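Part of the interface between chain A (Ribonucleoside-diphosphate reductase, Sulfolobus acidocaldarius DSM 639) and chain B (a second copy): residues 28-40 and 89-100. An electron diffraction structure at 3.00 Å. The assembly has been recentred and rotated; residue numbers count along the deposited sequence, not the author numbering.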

# COMPACT_ATOMS: atom_id res chain seq x y z
N ILE A 28 5.91 18.32 -3.62
CA ILE A 28 5.94 19.74 -3.33
C ILE A 28 5.29 20.01 -1.98
O ILE A 28 5.80 20.80 -1.18
CB ILE A 28 5.27 20.56 -4.47
CG1 ILE A 28 5.12 22.03 -4.06
CG2 ILE A 28 3.93 19.94 -4.87
CD1 ILE A 28 6.43 22.75 -3.86
N HIS A 29 4.16 19.35 -1.73
CA HIS A 29 3.41 19.46 -0.48
C HIS A 29 3.08 20.92 -0.16
O HIS A 29 3.40 21.44 0.91
CB HIS A 29 4.17 18.80 0.68
CG HIS A 29 4.19 17.30 0.60
ND1 HIS A 29 3.25 16.52 1.23
CD2 HIS A 29 5.02 16.45 -0.04
CE1 HIS A 29 3.50 15.25 1.00
NE2 HIS A 29 4.57 15.17 0.22
N LYS A 30 2.42 21.57 -1.12
CA LYS A 30 2.01 22.95 -0.93
C LYS A 30 0.79 23.06 -0.02
O LYS A 30 0.59 24.11 0.61
CB LYS A 30 1.71 23.59 -2.29
CG LYS A 30 0.67 22.85 -3.11
CD LYS A 30 0.44 23.51 -4.45
CE LYS A 30 -0.61 22.77 -5.27
NZ LYS A 30 -0.84 23.41 -6.59
N LYS A 31 -0.01 22.00 0.07
CA LYS A 31 -1.23 22.03 0.87
C LYS A 31 -1.65 20.60 1.16
O LYS A 31 -1.64 19.75 0.27
CB LYS A 31 -2.35 22.78 0.14
CG LYS A 31 -3.63 22.95 0.94
CD LYS A 31 -4.68 23.67 0.11
CE LYS A 31 -5.97 23.87 0.89
NZ LYS A 31 -7.03 24.51 0.07
N PHE A 32 -2.03 20.34 2.41
CA PHE A 32 -2.45 19.01 2.83
C PHE A 32 -3.97 18.89 2.69
O PHE A 32 -4.71 19.71 3.24
CB PHE A 32 -2.03 18.74 4.27
CG PHE A 32 -0.57 18.39 4.42
CD1 PHE A 32 0.19 18.06 3.31
CD2 PHE A 32 0.03 18.39 5.67
CE1 PHE A 32 1.53 17.74 3.45
CE2 PHE A 32 1.37 18.07 5.81
CZ PHE A 32 2.12 17.75 4.70
N LYS A 33 -4.41 17.87 1.96
CA LYS A 33 -5.85 17.65 1.79
C LYS A 33 -6.51 17.12 3.05
O LYS A 33 -7.74 17.15 3.14
CB LYS A 33 -6.10 16.68 0.63
CG LYS A 33 -5.72 17.22 -0.74
CD LYS A 33 -6.70 18.29 -1.21
CE LYS A 33 -6.47 18.64 -2.68
NZ LYS A 33 -5.09 19.16 -2.92
N ALA A 34 -5.74 16.64 4.02
CA ALA A 34 -6.30 16.11 5.26
C ALA A 34 -6.44 17.17 6.35
O ALA A 34 -7.28 17.01 7.24
CB ALA A 34 -5.45 14.95 5.78
N THR A 35 -5.64 18.23 6.29
CA THR A 35 -5.72 19.27 7.32
C THR A 35 -6.83 20.27 7.02
O THR A 35 -7.56 20.68 7.93
CB THR A 35 -4.38 20.00 7.43
OG1 THR A 35 -4.08 20.66 6.20
CG2 THR A 35 -3.27 19.01 7.74
N SER A 36 -6.97 20.66 5.75
CA SER A 36 -7.92 21.71 5.39
C SER A 36 -9.24 21.13 4.90
O SER A 36 -10.22 21.11 5.64
CB SER A 36 -7.31 22.62 4.32
OG SER A 36 -6.86 21.86 3.21
N VAL A 37 -9.26 20.67 3.65
CA VAL A 37 -10.53 20.24 3.05
C VAL A 37 -11.01 18.93 3.64
O VAL A 37 -12.21 18.64 3.63
CB VAL A 37 -10.38 20.16 1.52
CG1 VAL A 37 -10.04 21.52 0.94
CG2 VAL A 37 -9.31 19.15 1.14
N GLY A 38 -10.10 18.11 4.18
CA GLY A 38 -10.49 16.87 4.81
C GLY A 38 -10.71 15.74 3.83
O GLY A 38 -10.50 15.85 2.62
N TYR A 39 -11.17 14.61 4.38
CA TYR A 39 -11.45 13.41 3.61
C TYR A 39 -12.93 13.33 3.27
O TYR A 39 -13.78 13.61 4.12
CB TYR A 39 -11.03 12.16 4.37
CG TYR A 39 -9.53 11.98 4.52
CD1 TYR A 39 -8.64 12.65 3.70
CD2 TYR A 39 -9.01 11.12 5.49
CE1 TYR A 39 -7.27 12.49 3.83
CE2 TYR A 39 -7.64 10.95 5.63
CZ TYR A 39 -6.78 11.63 4.80
OH TYR A 39 -5.42 11.47 4.93
N ASP A 40 -13.23 12.96 2.03
CA ASP A 40 -14.61 12.75 1.58
C ASP A 40 -14.97 11.29 1.82
O ASP A 40 -14.67 10.42 0.99
CB ASP A 40 -14.77 13.14 0.12
CG ASP A 40 -14.54 14.62 -0.12
OD1 ASP A 40 -14.82 15.42 0.79
OD2 ASP A 40 -14.08 14.97 -1.23
N PHE B 89 0.16 14.97 13.69
CA PHE B 89 0.21 13.61 13.16
C PHE B 89 -0.65 13.48 11.91
O PHE B 89 -0.17 13.01 10.87
CB PHE B 89 -0.23 12.62 14.23
CG PHE B 89 0.81 12.34 15.27
CD1 PHE B 89 1.86 11.47 15.01
CD2 PHE B 89 0.75 12.95 16.52
CE1 PHE B 89 2.82 11.21 15.97
CE2 PHE B 89 1.71 12.70 17.48
CZ PHE B 89 2.75 11.83 17.20
N MET B 90 -1.91 13.92 11.98
CA MET B 90 -2.81 13.79 10.84
C MET B 90 -2.25 14.48 9.60
O MET B 90 -2.45 14.00 8.48
CB MET B 90 -4.18 14.37 11.19
CG MET B 90 -5.24 14.15 10.13
SD MET B 90 -6.76 15.03 10.48
CE MET B 90 -6.19 16.73 10.39
N ALA B 91 -1.54 15.59 9.79
CA ALA B 91 -0.85 16.22 8.66
C ALA B 91 0.29 15.34 8.17
O ALA B 91 0.52 15.24 6.95
CB ALA B 91 -0.33 17.59 9.07
N GLY B 92 1.01 14.70 9.08
CA GLY B 92 2.14 13.87 8.72
C GLY B 92 1.76 12.52 8.15
O GLY B 92 2.41 12.04 7.22
N GLU B 93 0.70 11.91 8.69
CA GLU B 93 0.28 10.60 8.20
C GLU B 93 -0.08 10.65 6.73
O GLU B 93 0.17 9.69 5.99
CB GLU B 93 -0.90 10.08 9.03
CG GLU B 93 -0.66 10.02 10.53
CD GLU B 93 0.49 9.11 10.90
OE1 GLU B 93 0.74 8.14 10.16
OE2 GLU B 93 1.14 9.37 11.94
N GLU B 94 -0.66 11.76 6.27
CA GLU B 94 -0.95 11.91 4.85
C GLU B 94 0.33 12.15 4.05
O GLU B 94 0.49 11.60 2.96
CB GLU B 94 -1.94 13.05 4.63
CG GLU B 94 -2.30 13.28 3.17
CD GLU B 94 -2.95 14.63 2.94
OE1 GLU B 94 -2.90 15.48 3.85
OE2 GLU B 94 -3.50 14.84 1.84
N ALA B 95 1.24 12.97 4.59
CA ALA B 95 2.47 13.28 3.86
C ALA B 95 3.35 12.04 3.71
O ALA B 95 3.91 11.81 2.63
CB ALA B 95 3.23 14.40 4.57
N VAL B 96 3.48 11.25 4.77
CA VAL B 96 4.30 10.04 4.69
C VAL B 96 3.64 8.98 3.82
O VAL B 96 4.32 8.09 3.31
CB VAL B 96 4.58 9.49 6.10
CG1 VAL B 96 5.30 10.52 6.95
CG2 VAL B 96 3.30 9.03 6.77
N ALA B 97 2.32 9.06 3.63
CA ALA B 97 1.62 8.10 2.78
C ALA B 97 1.74 8.44 1.30
O ALA B 97 1.54 7.56 0.46
CB ALA B 97 0.14 8.03 3.18
N VAL B 98 2.05 9.69 0.97
CA VAL B 98 2.23 10.09 -0.42
C VAL B 98 3.69 10.32 -0.78
O VAL B 98 4.01 10.37 -1.98
CB VAL B 98 1.40 11.35 -0.76
CG1 VAL B 98 -0.09 11.05 -0.60
CG2 VAL B 98 1.80 12.50 0.13
N ASP B 99 4.58 10.46 0.20
CA ASP B 99 6.01 10.52 -0.06
C ASP B 99 6.66 9.15 -0.11
O ASP B 99 7.85 9.04 -0.41
CB ASP B 99 6.71 11.38 0.99
CG ASP B 99 6.38 12.85 0.86
OD1 ASP B 99 6.14 13.30 -0.29
OD2 ASP B 99 6.35 13.56 1.88
N ILE B 100 5.89 8.09 0.17
CA ILE B 100 6.42 6.73 0.09
C ILE B 100 6.56 6.28 -1.36
O ILE B 100 7.27 5.30 -1.63
CB ILE B 100 5.51 5.78 0.88
CG1 ILE B 100 6.21 4.45 1.15
CG2 ILE B 100 4.21 5.55 0.12
CD1 ILE B 100 7.49 4.59 1.94

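The contact pairs an irregular segment of chain A, residues 28-40, with one side of a helix in chain B that spans residues 89-98 and begins earlier in the chain. As the loop advances, its partners move back along the helix: the CA of H29(A) lies 7.6 Å from the CA of A95(B), and the CA of T35(A) lies 5.9 Å from the CA of A91(B). Together the two stretches bury 513 Å², and three hydrogen bonds cross between them, all with donors on chain A and carboxylate acceptors on chain B.

E94(B) supplies two of these acceptors and has the largest area covered by the opposing stretch. Its CA-to-CB bond points toward the loop, and with chi1 and chi2 both t the extended side chain delivers its carboxylate to consecutive backbone amides. The N of A34(A) donates to OE1 of E94(B) at 3.1 Å, while the N of K33(A) makes a weak bond to OE2 of E94(B) at 3.2 Å, with an N-H...O angle of only 129°. Both carboxylate oxygens are therefore engaged by main-chain donors. The ammonium group of K33(A) takes no part, since the end of that side chain leads away from the helix.

The third bond lies nearer the C-terminal end of the helix. NE2 of H29(A) donates to OD1 of D99(B) at 2.5 Å, a very short separation, although at 3.00 Å resolution its exact value deserves caution. The acceptor approaches the imidazole edge near the ring plane, as expected for an in-plane N-H donor. OD1 of D99(B) is also hydrogen-bonded elsewhere in the structure. The same imidazole packs against aliphatic groups, its CE1 lying 3.3 Å from CG2 of V98(B) and 3.7 Å from CB of A95(B).

Between these polar sites, F32(A) packs against two alanines one helical turn apart. Its CD2 lies 3.5 Å from CB of A91(B), and its CZ is 3.5 Å from CB of A95(B); the ring also comes close to the helix backbone, with CE2 of F32(A) 3.2 Å from the carbonyl O of A91(B). T35(A) extends the apolar contact through CG2, 3.5 Å from CB of A91(B), and CE of M90(B) reaches within 3.3 Å of the carbonyl O of A34(A).

Within the loop, the carbonyl O of F32(A) accepts a hydrogen bond from OG of S36(A) at 3.0 Å. The N of G38(A) bonds weakly to the O of K33(A) at 2.8 Å, joining the two ends of a local turn.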